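Local coordinates for CELL WALL surface anchor family protein (PDB 2WW8) that serves as a pilus adhesin of Streptococcus pneumoniae, probably attaching the bacterium to host cells through an integrin I-like (von Willebrand A) domain, at residues A[172-177]-A[202-207]; A[465-468]-A[474-477]; A[789-794]-A[799-804]. All coordinates share one frame; numbering follows the deposited sequence. Where two conformers were deposited one is given.

Contact 1 (A[172-177]-A[202-207])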
ATOM      1  N   HIS A 172     -18.120 -12.747  -0.985  1.00 20.53           N
ATOM      2  CA  HIS A 172     -17.180 -12.071  -0.100  1.00 18.90           C
ATOM      3  C   HIS A 172     -17.902 -11.326   1.014  1.00 18.61           C
ATOM      4  O   HIS A 172     -18.991 -10.759   0.832  1.00 19.22           O
ATOM      5  CB  HIS A 172     -16.280 -11.130  -0.904  1.00 17.78           C
ATOM      6  CG  HIS A 172     -15.203 -11.827  -1.669  1.00 21.41           C
ATOM      7  ND1 HIS A 172     -15.448 -12.583  -2.797  1.00 24.08           N
ATOM      8  CD2 HIS A 172     -13.863 -11.882  -1.469  1.00 24.60           C
ATOM      9  CE1 HIS A 172     -14.312 -13.080  -3.259  1.00 21.78           C
ATOM     10  NE2 HIS A 172     -13.333 -12.661  -2.474  1.00 27.55           N
ATOM     11  N   LYS A 173     -17.240 -11.302   2.164  1.00 18.44           N
ATOM     12  CA  LYS A 173     -17.755 -10.675   3.381  1.00 18.11           C
ATOM     13  C   LYS A 173     -17.246  -9.245   3.646  1.00 16.58           C
ATOM     14  O   LYS A 173     -17.791  -8.515   4.490  1.00 15.77           O
ATOM     15  CB  LYS A 173     -17.535 -11.622   4.564  1.00 18.06           C
ATOM     16  CG  LYS A 173     -18.579 -12.711   4.595  1.00 18.76           C
ATOM     17  CD  LYS A 173     -18.284 -13.809   5.597  1.00 19.00           C
ATOM     18  CE  LYS A 173     -18.582 -13.325   7.005  1.00 20.97           C
ATOM     19  NZ  LYS A 173     -18.690 -14.458   7.977  1.00 19.02           N
ATOM     20  N   ALA A 174     -16.245  -8.822   2.883  1.00 15.68           N
ATOM     21  CA  ALA A 174     -15.612  -7.531   3.146  1.00 15.57           C
ATOM     22  C   ALA A 174     -15.095  -6.884   1.874  1.00 15.27           C
ATOM     23  O   ALA A 174     -14.686  -7.604   0.941  1.00 15.85           O
ATOM     24  CB  ALA A 174     -14.469  -7.696   4.131  1.00 14.81           C
ATOM     25  N   LEU A 175     -15.110  -5.547   1.895  1.00 14.82           N
ATOM     26  CA  LEU A 175     -14.739  -4.645   0.783  1.00 15.69           C
ATOM     27  C   LEU A 175     -13.793  -3.540   1.260  1.00 16.44           C
ATOM     28  O   LEU A 175     -14.006  -2.927   2.327  1.00 18.15           O
ATOM     29  CB  LEU A 175     -15.952  -3.967   0.105  1.00 15.65           C
ATOM     30  CG  LEU A 175     -17.116  -4.900  -0.313  1.00 16.30           C
ATOM     31  CD1 LEU A 175     -18.368  -4.123  -0.678  1.00 22.90           C
ATOM     32  CD2 LEU A 175     -16.742  -5.859  -1.445  1.00 18.11           C
ATOM     33  N   ASN A 176     -12.777  -3.288   0.438  1.00 15.25           N
ATOM     34  CA  ASN A 176     -11.857  -2.200   0.654  1.00 15.81           C
ATOM     35  C   ASN A 176     -12.056  -1.174  -0.462  1.00 16.42           C
ATOM     36  O   ASN A 176     -12.433  -1.528  -1.588  1.00 16.03           O
ATOM     37  CB  ASN A 176     -10.410  -2.688   0.613  1.00 15.52           C
ATOM     38  CG  ASN A 176      -9.861  -3.015   2.000  1.00 15.75           C
ATOM     39  OD1 ASN A 176     -10.361  -2.535   3.035  1.00 18.29           O
ATOM     40  ND2 ASN A 176      -8.814  -3.844   2.031  1.00 12.13           N
ATOM     41  N   PRO A 177     -11.764   0.085  -0.140  1.00 15.56           N
ATOM     42  CA  PRO A 177     -11.624   1.093  -1.174  1.00 15.86           C
ATOM     43  C   PRO A 177     -10.449   0.706  -2.044  1.00 16.86           C
ATOM     44  O   PRO A 177      -9.471   0.103  -1.555  1.00 16.36           O
ATOM     45  CB  PRO A 177     -11.206   2.358  -0.417  1.00 15.03           C
ATOM     46  CG  PRO A 177     -10.897   1.921   0.981  1.00 15.41           C
ATOM     47  CD  PRO A 177     -11.607   0.624   1.233  1.00 14.50           C
ATOM     48  N   ASN A 202     -16.466 -12.560  12.091  1.00 17.30           N
ATOM     49  CA  ASN A 202     -16.497 -11.175  11.609  1.00 18.35           C
ATOM     50  C   ASN A 202     -15.543 -10.176  12.261  1.00 17.86           C
ATOM     51  O   ASN A 202     -15.954  -9.046  12.572  1.00 18.07           O
ATOM     52  CB  ASN A 202     -17.918 -10.637  11.726  1.00 17.78           C
ATOM     53  CG  ASN A 202     -18.917 -11.537  11.013  1.00 20.11           C
ATOM     54  OD1 ASN A 202     -18.718 -11.888   9.844  1.00 17.44           O
ATOM     55  ND2 ASN A 202     -19.979 -11.930  11.718  1.00 15.60           N
ATOM     56  N   GLN A 203     -14.289 -10.592  12.419  1.00 17.34           N
ATOM     57  CA  GLN A 203     -13.249  -9.867  13.148  1.00 16.28           C
ATOM     58  C   GLN A 203     -12.190  -9.499  12.134  1.00 16.77           C
ATOM     59  O   GLN A 203     -11.707 -10.372  11.393  1.00 16.55           O
ATOM     60  CB  GLN A 203     -12.607 -10.773  14.195  1.00 16.19           C
ATOM     61  CG  GLN A 203     -13.443 -10.907  15.448  1.00 18.45           C
ATOM     62  CD  GLN A 203     -12.751 -11.682  16.543  1.00 24.67           C
ATOM     63  OE1 GLN A 203     -11.540 -11.566  16.715  1.00 27.34           O
ATOM     64  NE2 GLN A 203     -13.500 -12.496  17.277  1.00 24.13           N
ATOM     65  N   TYR A 204     -11.862  -8.208  12.100  1.00 15.47           N
ATOM     66  CA  TYR A 204     -10.901  -7.688  11.114  1.00 14.25           C
ATOM     67  C   TYR A 204      -9.953  -6.709  11.750  1.00 14.23           C
ATOM     68  O   TYR A 204     -10.293  -5.984  12.717  1.00 14.74           O
ATOM     69  CB  TYR A 204     -11.670  -6.922  10.030  1.00 12.97           C
ATOM     70  CG  TYR A 204     -12.710  -7.770   9.298  1.00 12.78           C
ATOM     71  CD1 TYR A 204     -13.978  -7.977   9.832  1.00 14.49           C
ATOM     72  CD2 TYR A 204     -12.387  -8.396   8.105  1.00 13.44           C
ATOM     73  CE1 TYR A 204     -14.929  -8.762   9.152  1.00 16.17           C
ATOM     74  CE2 TYR A 204     -13.315  -9.154   7.418  1.00 15.94           C
ATOM     75  CZ  TYR A 204     -14.574  -9.349   7.943  1.00 16.34           C
ATOM     76  OH  TYR A 204     -15.475 -10.140   7.217  1.00 22.58           O
ATOM     77  N   GLY A 205      -8.764  -6.657  11.151  1.00 14.96           N
ATOM     78  CA  GLY A 205      -7.831  -5.588  11.480  1.00 16.13           C
ATOM     79  C   GLY A 205      -7.928  -4.400  10.524  1.00 17.07           C
ATOM     80  O   GLY A 205      -8.011  -4.614   9.305  1.00 17.88           O
ATOM     81  N   ILE A 206      -7.878  -3.185  11.078  1.00 15.62           N
ATOM     82  CA  ILE A 206      -8.018  -1.961  10.326  1.00 16.28           C
ATOM     83  C   ILE A 206      -6.684  -1.214  10.433  1.00 16.23           C
ATOM     84  O   ILE A 206      -6.087  -1.162  11.503  1.00 15.70           O
ATOM     85  CB  ILE A 206      -9.122  -1.042  10.918  1.00 15.13           C
ATOM     86  CG1 ILE A 206     -10.455  -1.792  11.030  1.00 16.41           C
ATOM     87  CG2 ILE A 206      -9.354   0.107   9.963  1.00 15.98           C
ATOM     88  CD1 ILE A 206     -10.984  -2.250   9.708  1.00 11.88           C
ATOM     89  N   GLU A 207      -6.259  -0.625   9.320  1.00 16.25           N
ATOM     90  CA  GLU A 207      -5.036   0.179   9.243  1.00 14.93           C
ATOM     91  C   GLU A 207      -5.334   1.537   8.611  1.00 15.22           C
ATOM     92  O   GLU A 207      -5.947   1.572   7.536  1.00 16.28           O
ATOM     93  CB  GLU A 207      -4.014  -0.573   8.366  1.00 15.29           C
ATOM     94  CG  GLU A 207      -2.722   0.214   8.054  1.00 14.35           C
ATOM     95  CD  GLU A 207      -2.084  -0.340   6.788  1.00 22.00           C
ATOM     96  OE1 GLU A 207      -2.441   0.088   5.638  1.00 18.44           O
ATOM     97  OE2 GLU A 207      -1.234  -1.236   7.003  1.00 22.55           O
TER
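K173 and N202 bring the two backbones nearest, with K173 CA 8.3 Å from N202 CA. From there 172-177 and 203-207 run in roughly the same direction and spread apart, P177 CA ending 12.3 Å from E207 CA. They share no backbone bond: 172-177 bonds to 157-162 and 717-718, and its side chains meet those of 202-207 directly. Both parent strands pair with 187-196, 171-184 through a part outside this segment. N202, with its positive phi of 58°, faces N198 together with Q203 in a G1 beta bulge.

At the bulge end, K173 turns a corner at its third torsion (76°) and crosses N202 at about a right angle. Its NZ makes a weak hydrogen bond of 3.2 Å to N202 OD1; the oxygen sits as near to CE as to NZ, which explains why the bond is poorly directed. The firmer grip comes from D720: one carboxylate oxygen forms a salt bridge with K173 NZ, the other accepts N202 ND2. L199 O gives the buried ammonium a further acceptor.

Next along, the Y204 ring reaches across to the other strand. A174 CB approaches it obliquely, 3.8 Å from Y204 CE2, while the hydroxyl end comes alongside the lysine, with Y204 OH 3.7 Å from K173 CB.

The contact belongs to a beta domain, probably Ig-like, built from distant parts of the chain. Y204 also rests on I193 of strand 187-196, N202 packs against L682 of strand 673-682, and L175 on the other strand bonds through its backbone to K717 of strand 717-718.

Contact 2 (A[465-468]-A[474-477])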
ATOM      1  N   PHE A 465      64.482  15.954 -20.825  1.00 14.91           N
ATOM      2  CA  PHE A 465      63.895  14.707 -21.317  1.00 14.95           C
ATOM      3  C   PHE A 465      65.031  13.828 -21.876  1.00 13.67           C
ATOM      4  O   PHE A 465      65.741  14.303 -22.773  1.00 12.51           O
ATOM      5  CB  PHE A 465      62.966  15.102 -22.453  1.00 15.25           C
ATOM      6  CG  PHE A 465      62.132  13.978 -22.967  1.00 17.62           C
ATOM      7  CD1 PHE A 465      61.100  13.457 -22.174  1.00 19.60           C
ATOM      8  CD2 PHE A 465      62.399  13.439 -24.209  1.00 17.17           C
ATOM      9  CE1 PHE A 465      60.312  12.396 -22.641  1.00 19.25           C
ATOM     10  CE2 PHE A 465      61.621  12.396 -24.690  1.00 22.52           C
ATOM     11  CZ  PHE A 465      60.564  11.878 -23.910  1.00 19.46           C
ATOM     12  N   PRO A 466      65.215  12.585 -21.372  1.00 11.23           N
ATOM     13  CA  PRO A 466      66.279  11.732 -21.857  1.00 10.95           C
ATOM     14  C   PRO A 466      66.013  11.195 -23.275  1.00  9.54           C
ATOM     15  O   PRO A 466      64.889  10.865 -23.658  1.00  9.33           O
ATOM     16  CB  PRO A 466      66.353  10.574 -20.834  1.00 11.20           C
ATOM     17  CG  PRO A 466      65.361  10.849 -19.802  1.00 13.63           C
ATOM     18  CD  PRO A 466      64.382  11.867 -20.379  1.00 12.61           C
ATOM     19  N   VAL A 467      67.071  11.114 -24.070  1.00  8.51           N
ATOM     20  CA  VAL A 467      66.878  10.677 -25.430  1.00  8.58           C
ATOM     21  C   VAL A 467      67.848   9.523 -25.644  1.00  8.38           C
ATOM     22  O   VAL A 467      69.057   9.698 -25.647  1.00  8.40           O
ATOM     23  CB  VAL A 467      67.102  11.816 -26.460  1.00  8.29           C
ATOM     24  CG1 VAL A 467      66.890  11.282 -27.873  1.00  8.56           C
ATOM     25  CG2 VAL A 467      66.109  13.010 -26.234  1.00  5.66           C
ATOM     26  N   LYS A 468      67.318   8.310 -25.790  1.00  8.56           N
ATOM     27  CA  LYS A 468      68.238   7.212 -25.874  1.00 10.86           C
ATOM     28  C   LYS A 468      68.931   7.165 -27.258  1.00 10.07           C
ATOM     29  O   LYS A 468      68.395   7.714 -28.234  1.00 10.16           O
ATOM     30  CB  LYS A 468      67.493   5.951 -25.447  1.00 13.28           C
ATOM     31  CG  LYS A 468      66.536   5.475 -26.487  1.00 19.49           C
ATOM     32  CD  LYS A 468      65.821   4.188 -26.011  1.00 26.19           C
ATOM     33  CE  LYS A 468      64.550   3.912 -26.847  1.00 29.29           C
ATOM     34  NZ  LYS A 468      64.011   2.547 -26.630  1.00 24.99           N
ATOM     35  N   GLU A 474      65.892  10.384 -34.909  1.00 11.04           N
ATOM     36  CA  GLU A 474      64.509  10.733 -35.010  1.00 11.24           C
ATOM     37  C   GLU A 474      64.172  12.045 -34.276  1.00 11.09           C
ATOM     38  O   GLU A 474      63.490  12.927 -34.839  1.00 10.16           O
ATOM     39  CB  GLU A 474      63.716   9.543 -34.449  1.00  9.93           C
ATOM     40  CG  GLU A 474      62.261   9.875 -34.369  1.00 16.24           C
ATOM     41  CD  GLU A 474      61.485   8.781 -33.655  1.00 24.06           C
ATOM     42  OE1 GLU A 474      61.857   7.602 -33.778  1.00 27.30           O
ATOM     43  OE2 GLU A 474      60.527   9.082 -32.931  1.00 27.03           O
ATOM     44  N   MET A 475      64.610  12.229 -33.021  1.00 10.28           N
ATOM     45  CA  MET A 475      64.195  13.478 -32.351  0.50 10.97           C
ATOM     46  C   MET A 475      64.984  14.675 -32.865  1.00 10.59           C
ATOM     47  O   MET A 475      64.454  15.796 -32.938  1.00  9.89           O
ATOM     48  CB  MET A 475      64.209  13.397 -30.818  0.50 11.04           C
ATOM     49  CG  MET A 475      63.293  12.275 -30.288  0.50 10.74           C
ATOM     50  SD  MET A 475      63.152  12.413 -28.508  0.50 12.70           S
ATOM     51  CE  MET A 475      61.936  13.700 -28.312  0.50  6.22           C
ATOM     52  N   LYS A 476      66.213  14.444 -33.279  1.00 10.47           N
ATOM     53  CA  LYS A 476      66.964  15.502 -33.908  1.00 14.09           C
ATOM     54  C   LYS A 476      66.316  15.909 -35.272  1.00 15.15           C
ATOM     55  O   LYS A 476      66.140  17.090 -35.580  1.00 14.67           O
ATOM     56  CB  LYS A 476      68.388  14.986 -34.076  1.00 15.44           C
ATOM     57  CG  LYS A 476      69.206  15.868 -34.934  1.00 20.24           C
ATOM     58  CD  LYS A 476      70.022  16.821 -34.121  1.00 23.75           C
ATOM     59  CE  LYS A 476      71.318  17.020 -34.891  1.00 29.57           C
ATOM     60  NZ  LYS A 476      71.727  18.341 -34.316  1.00 34.27           N
ATOM     61  N   ALA A 477      65.876  14.940 -36.067  1.00 15.83           N
ATOM     62  CA  ALA A 477      65.295  15.271 -37.390  1.00 16.75           C
ATOM     63  C   ALA A 477      63.932  15.928 -37.274  1.00 17.00           C
ATOM     64  O   ALA A 477      63.590  16.736 -38.120  1.00 16.87           O
ATOM     65  CB  ALA A 477      65.231  14.065 -38.321  1.00 14.93           C
TER
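M475 points from helix 469-477 back onto strand 461-467, where it meets F465 and V467 in a small strand-helix unit that includes a Met-aromatic contact. The unit lies on an arm built from two excursions of the chain, one after strand 269-275 and this one, between strands 379-386 and 533-539 in sequence. Those strands belong to the parallel-sheet domain that carries the magnesium site, as in integrin I (von Willebrand A) domains. At the nearest point V467 CA is 7.9 Å from M475 CA.

The methionine was modelled in two conformers, and what follows holds for one of them. Its first two torsions, the second extended (-171°), carry the sulfur out to the strand and put M475 SD at the ring edge, 5.4 Å from the F465 centroid and 84° off the ring normal. The third (80°) then turns the methyl group toward the ring, and the two side chains cross at about a right angle. The methyl itself comes in obliquely, M475 CE being 3.9 Å from F465 CE2.

F465 and V467, two apart on the strand, both turn to the helix, and I492 of the neighbouring strand 489-496 closes in on V467 and M475 alike. Y307 and Y480 also touch the methionine. V467 offers both branches to the sulfur: M475 SD rests 3.8 Å from V467 CG2 and 4.0 Å from V467 CG1.

Contact 3 (A[789-794]-A[799-804]); sequences LTFKNL and YRLFEN
L801 faces L789 and F791, and Y799 faces L794, across the two-sheet interior of a prealbumin-like (CNA_B) beta sandwich. Strand 788-794 belongs to one sheet and strand 797-805 to the other, and the few residues between them carry the chain over. Backbones stay well apart, L794 CA lying 9.7 Å from Y799 CA, and the space is filled by apolar side chains.

L801 forks between its two partners. Its first torsion (171°) stands CG up from the strand, and the second (78°) turns CD1 to F791 and CD2 to L789. CD1 comes obliquely against the tip of the phenylalanine, F791 CZ to L801 CD1 measuring 3.7 Å. The other branch makes a looser contact, L801 CD2 to L789 CD1 at 4.4 Å. The F791 ring is also set against Y778, edge-to-face, and against L758 of strand 755-761.

N793 and L794 form a G1 bulge, both facing G736 of the adjacent strand. L794 then lies obliquely over Y799, with CD1 above one face of the tyrosine ring, while L794 CD2 comes to 4.1 Å from Y799 CE2. F821 of strand 816-824 meets the same ring with its plane nearly parallel, about 5° away. The phenol tip is fixed by the link itself: Y799 OH hydrogen-bonds to S795 O, and at the same time sits 3.8 Å from L794 CB.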
ATOM      1  N   LEU A 789     -65.770 -54.352  23.146  1.00 18.47           N
ATOM      2  CA  LEU A 789     -64.474 -54.947  22.860  1.00 19.02           C
ATOM      3  C   LEU A 789     -63.535 -53.914  22.248  1.00 19.19           C
ATOM      4  O   LEU A 789     -63.646 -53.605  21.056  1.00 20.28           O
ATOM      5  CB  LEU A 789     -64.646 -56.046  21.830  1.00 18.08           C
ATOM      6  CG  LEU A 789     -65.419 -57.273  22.308  1.00 18.90           C
ATOM      7  CD1 LEU A 789     -65.783 -57.997  21.057  1.00 19.20           C
ATOM      8  CD2 LEU A 789     -64.622 -58.144  23.266  1.00 18.91           C
ATOM      9  N   THR A 790     -62.606 -53.409  23.052  1.00 19.29           N
ATOM     10  CA  THR A 790     -61.761 -52.259  22.704  1.00 18.86           C
ATOM     11  C   THR A 790     -60.324 -52.705  22.409  1.00 19.86           C
ATOM     12  O   THR A 790     -59.618 -53.169  23.326  1.00 19.87           O
ATOM     13  CB  THR A 790     -61.780 -51.224  23.846  1.00 19.12           C
ATOM     14  OG1 THR A 790     -63.130 -50.785  24.035  1.00 17.85           O
ATOM     15  CG2 THR A 790     -60.878 -49.995  23.524  1.00 18.29           C
ATOM     16  N   PHE A 791     -59.924 -52.563  21.142  1.00 19.36           N
ATOM     17  CA  PHE A 791     -58.565 -52.835  20.665  1.00 20.25           C
ATOM     18  C   PHE A 791     -57.781 -51.557  20.302  1.00 20.89           C
ATOM     19  O   PHE A 791     -58.294 -50.678  19.610  1.00 19.94           O
ATOM     20  CB  PHE A 791     -58.608 -53.793  19.479  1.00 19.75           C
ATOM     21  CG  PHE A 791     -59.490 -54.987  19.727  1.00 21.64           C
ATOM     22  CD1 PHE A 791     -59.234 -55.840  20.790  1.00 22.72           C
ATOM     23  CD2 PHE A 791     -60.580 -55.231  18.925  1.00 19.91           C
ATOM     24  CE1 PHE A 791     -60.058 -56.923  21.029  1.00 22.74           C
ATOM     25  CE2 PHE A 791     -61.394 -56.336  19.143  1.00 22.61           C
ATOM     26  CZ  PHE A 791     -61.129 -57.169  20.207  1.00 21.08           C
ATOM     27  N   LYS A 792     -56.550 -51.448  20.793  1.00 20.97           N
ATOM     28  CA  LYS A 792     -55.721 -50.269  20.508  1.00 21.53           C
ATOM     29  C   LYS A 792     -54.260 -50.726  20.430  1.00 21.02           C
ATOM     30  O   LYS A 792     -53.972 -51.884  20.747  1.00 20.33           O
ATOM     31  CB  LYS A 792     -55.963 -49.169  21.554  1.00 21.38           C
ATOM     32  CG  LYS A 792     -55.287 -49.435  22.887  1.00 23.66           C
ATOM     33  CD  LYS A 792     -56.072 -48.831  24.057  1.00 28.28           C
ATOM     34  CE  LYS A 792     -55.255 -48.961  25.348  1.00 30.17           C
ATOM     35  NZ  LYS A 792     -54.579 -47.645  25.663  1.00 32.48           N
ATOM     36  N   ASN A 793     -53.365 -49.838  19.992  1.00 20.72           N
ATOM     37  CA  ASN A 793     -51.937 -50.155  19.825  1.00 20.23           C
ATOM     38  C   ASN A 793     -51.684 -51.320  18.862  1.00 18.87           C
ATOM     39  O   ASN A 793     -50.811 -52.159  19.090  1.00 16.02           O
ATOM     40  CB  ASN A 793     -51.234 -50.416  21.167  1.00 20.87           C
ATOM     41  CG  ASN A 793     -51.547 -49.361  22.216  1.00 23.56           C
ATOM     42  OD1 ASN A 793     -51.493 -48.153  21.962  1.00 20.50           O
ATOM     43  ND2 ASN A 793     -51.888 -49.825  23.415  1.00 27.06           N
ATOM     44  N   LEU A 794     -52.478 -51.365  17.792  1.00 18.46           N
ATOM     45  CA  LEU A 794     -52.414 -52.460  16.833  1.00 18.56           C
ATOM     46  C   LEU A 794     -51.444 -52.173  15.685  1.00 18.43           C
ATOM     47  O   LEU A 794     -51.565 -51.142  15.031  1.00 18.03           O
ATOM     48  CB  LEU A 794     -53.806 -52.749  16.271  1.00 17.93           C
ATOM     49  CG  LEU A 794     -54.956 -53.227  17.165  1.00 17.52           C
ATOM     50  CD1 LEU A 794     -56.135 -53.456  16.230  1.00 13.73           C
ATOM     51  CD2 LEU A 794     -54.634 -54.505  17.966  1.00 15.40           C
ATOM     52  N   TYR A 799     -56.204 -58.855  10.335  1.00 19.62           N
ATOM     53  CA  TYR A 799     -56.805 -59.289  11.598  1.00 18.98           C
ATOM     54  C   TYR A 799     -58.140 -59.986  11.351  1.00 18.65           C
ATOM     55  O   TYR A 799     -58.858 -59.668  10.380  1.00 17.18           O
ATOM     56  CB  TYR A 799     -57.050 -58.124  12.560  1.00 18.57           C
ATOM     57  CG  TYR A 799     -55.781 -57.482  13.091  1.00 22.92           C
ATOM     58  CD1 TYR A 799     -55.071 -56.588  12.304  1.00 21.60           C
ATOM     59  CD2 TYR A 799     -55.285 -57.776  14.372  1.00 23.50           C
ATOM     60  CE1 TYR A 799     -53.892 -56.001  12.769  1.00 25.36           C
ATOM     61  CE2 TYR A 799     -54.115 -57.189  14.847  1.00 22.39           C
ATOM     62  CZ  TYR A 799     -53.426 -56.293  14.036  1.00 24.62           C
ATOM     63  OH  TYR A 799     -52.261 -55.666  14.438  1.00 25.49           O
ATOM     64  N   ARG A 800     -58.437 -60.930  12.250  1.00 18.53           N
ATOM     65  CA  ARG A 800     -59.688 -61.707  12.280  1.00 19.31           C
ATOM     66  C   ARG A 800     -60.157 -61.803  13.729  1.00 19.17           C
ATOM     67  O   ARG A 800     -59.425 -62.347  14.568  1.00 19.06           O
ATOM     68  CB  ARG A 800     -59.507 -63.132  11.735  1.00 19.13           C
ATOM     69  CG  ARG A 800     -59.437 -63.228  10.226  1.00 21.13           C
ATOM     70  CD  ARG A 800     -59.126 -64.648   9.754  1.00 22.54           C
ATOM     71  NE  ARG A 800     -59.041 -64.691   8.293  1.00 25.82           N
ATOM     72  CZ  ARG A 800     -58.818 -65.784   7.559  1.00 29.30           C
ATOM     73  NH1 ARG A 800     -58.672 -66.981   8.118  1.00 27.22           N
ATOM     74  NH2 ARG A 800     -58.740 -65.694   6.234  1.00 30.04           N
ATOM     75  N   LEU A 801     -61.343 -61.262  14.008  1.00 18.16           N
ATOM     76  CA  LEU A 801     -61.911 -61.327  15.356  1.00 19.07           C
ATOM     77  C   LEU A 801     -62.814 -62.575  15.445  1.00 19.00           C
ATOM     78  O   LEU A 801     -63.676 -62.799  14.582  1.00 20.40           O
ATOM     79  CB  LEU A 801     -62.652 -60.033  15.715  1.00 18.09           C
ATOM     80  CG  LEU A 801     -63.462 -60.093  17.016  1.00 16.61           C
ATOM     81  CD1 LEU A 801     -62.647 -59.956  18.294  1.00 16.32           C
ATOM     82  CD2 LEU A 801     -64.460 -58.978  16.949  1.00 16.95           C
ATOM     83  N   PHE A 802     -62.576 -63.415  16.450  1.00 18.54           N
ATOM     84  CA  PHE A 802     -63.344 -64.648  16.615  1.00 19.05           C
ATOM     85  C   PHE A 802     -64.188 -64.491  17.858  1.00 18.20           C
ATOM     86  O   PHE A 802     -63.695 -63.975  18.876  1.00 17.56           O
ATOM     87  CB  PHE A 802     -62.450 -65.891  16.809  1.00 19.91           C
ATOM     88  CG  PHE A 802     -61.819 -66.415  15.549  1.00 20.52           C
ATOM     89  CD1 PHE A 802     -60.812 -65.695  14.892  1.00 21.78           C
ATOM     90  CD2 PHE A 802     -62.204 -67.639  15.024  1.00 21.45           C
ATOM     91  CE1 PHE A 802     -60.198 -66.177  13.701  1.00 21.33           C
ATOM     92  CE2 PHE A 802     -61.595 -68.152  13.832  1.00 25.17           C
ATOM     93  CZ  PHE A 802     -60.593 -67.414  13.155  1.00 20.96           C
ATOM     94  N   GLU A 803     -65.437 -64.963  17.759  1.00 17.78           N
ATOM     95  CA  GLU A 803     -66.266 -65.154  18.954  1.00 17.40           C
ATOM     96  C   GLU A 803     -65.981 -66.499  19.607  1.00 17.18           C
ATOM     97  O   GLU A 803     -66.255 -67.555  19.021  1.00 18.42           O
ATOM     98  CB  GLU A 803     -67.763 -65.038  18.629  1.00 17.35           C
ATOM     99  CG  GLU A 803     -68.710 -65.287  19.800  1.00 15.61           C
ATOM    100  CD  GLU A 803     -70.025 -64.544  19.653  1.00 20.78           C
ATOM    101  OE1 GLU A 803     -70.241 -63.858  18.621  1.00 25.40           O
ATOM    102  OE2 GLU A 803     -70.846 -64.644  20.587  1.00 19.85           O
ATOM    103  N   ASN A 804     -65.438 -66.510  20.819  1.00 17.00           N
ATOM    104  CA  ASN A 804     -65.147 -67.842  21.387  1.00 17.00           C
ATOM    105  C   ASN A 804     -66.434 -68.421  21.973  1.00 17.32           C
ATOM    106  O   ASN A 804     -66.713 -69.611  21.789  1.00 16.31           O
ATOM    107  CB  ASN A 804     -64.017 -67.820  22.424  1.00 16.51           C
ATOM    108  CG  ASN A 804     -62.718 -67.249  21.858  1.00 19.57           C
ATOM    109  OD1 ASN A 804     -62.303 -66.139  22.201  1.00 22.79           O
ATOM    110  ND2 ASN A 804     -62.075 -68.010  20.971  1.00 20.64           N
TER

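Contacts 1 and 3 are fully core, while contact 2 is buried but reaches a partly exposed phenylalanine. They lie in three separate domains of an elongated molecule: the centres of contacts 2 and 3 are 151 Å apart, on opposite sides of the chain's centre, and contact 1 sits between them, 88 Å from contact 2 and 71 Å from contact 3. No structural element is shared. Contact 1 joins two strands by side chains alone and mixes a buried charge with an aromatic; contact 2 fastens a helix to a strand on a peripheral arm, through sulfur; contact 3 joins two facing sheets by hydrophobic packing, with no polar bond between its segments. Contacts 1 and 3 each include a residue of a G1 bulge (N202, L794).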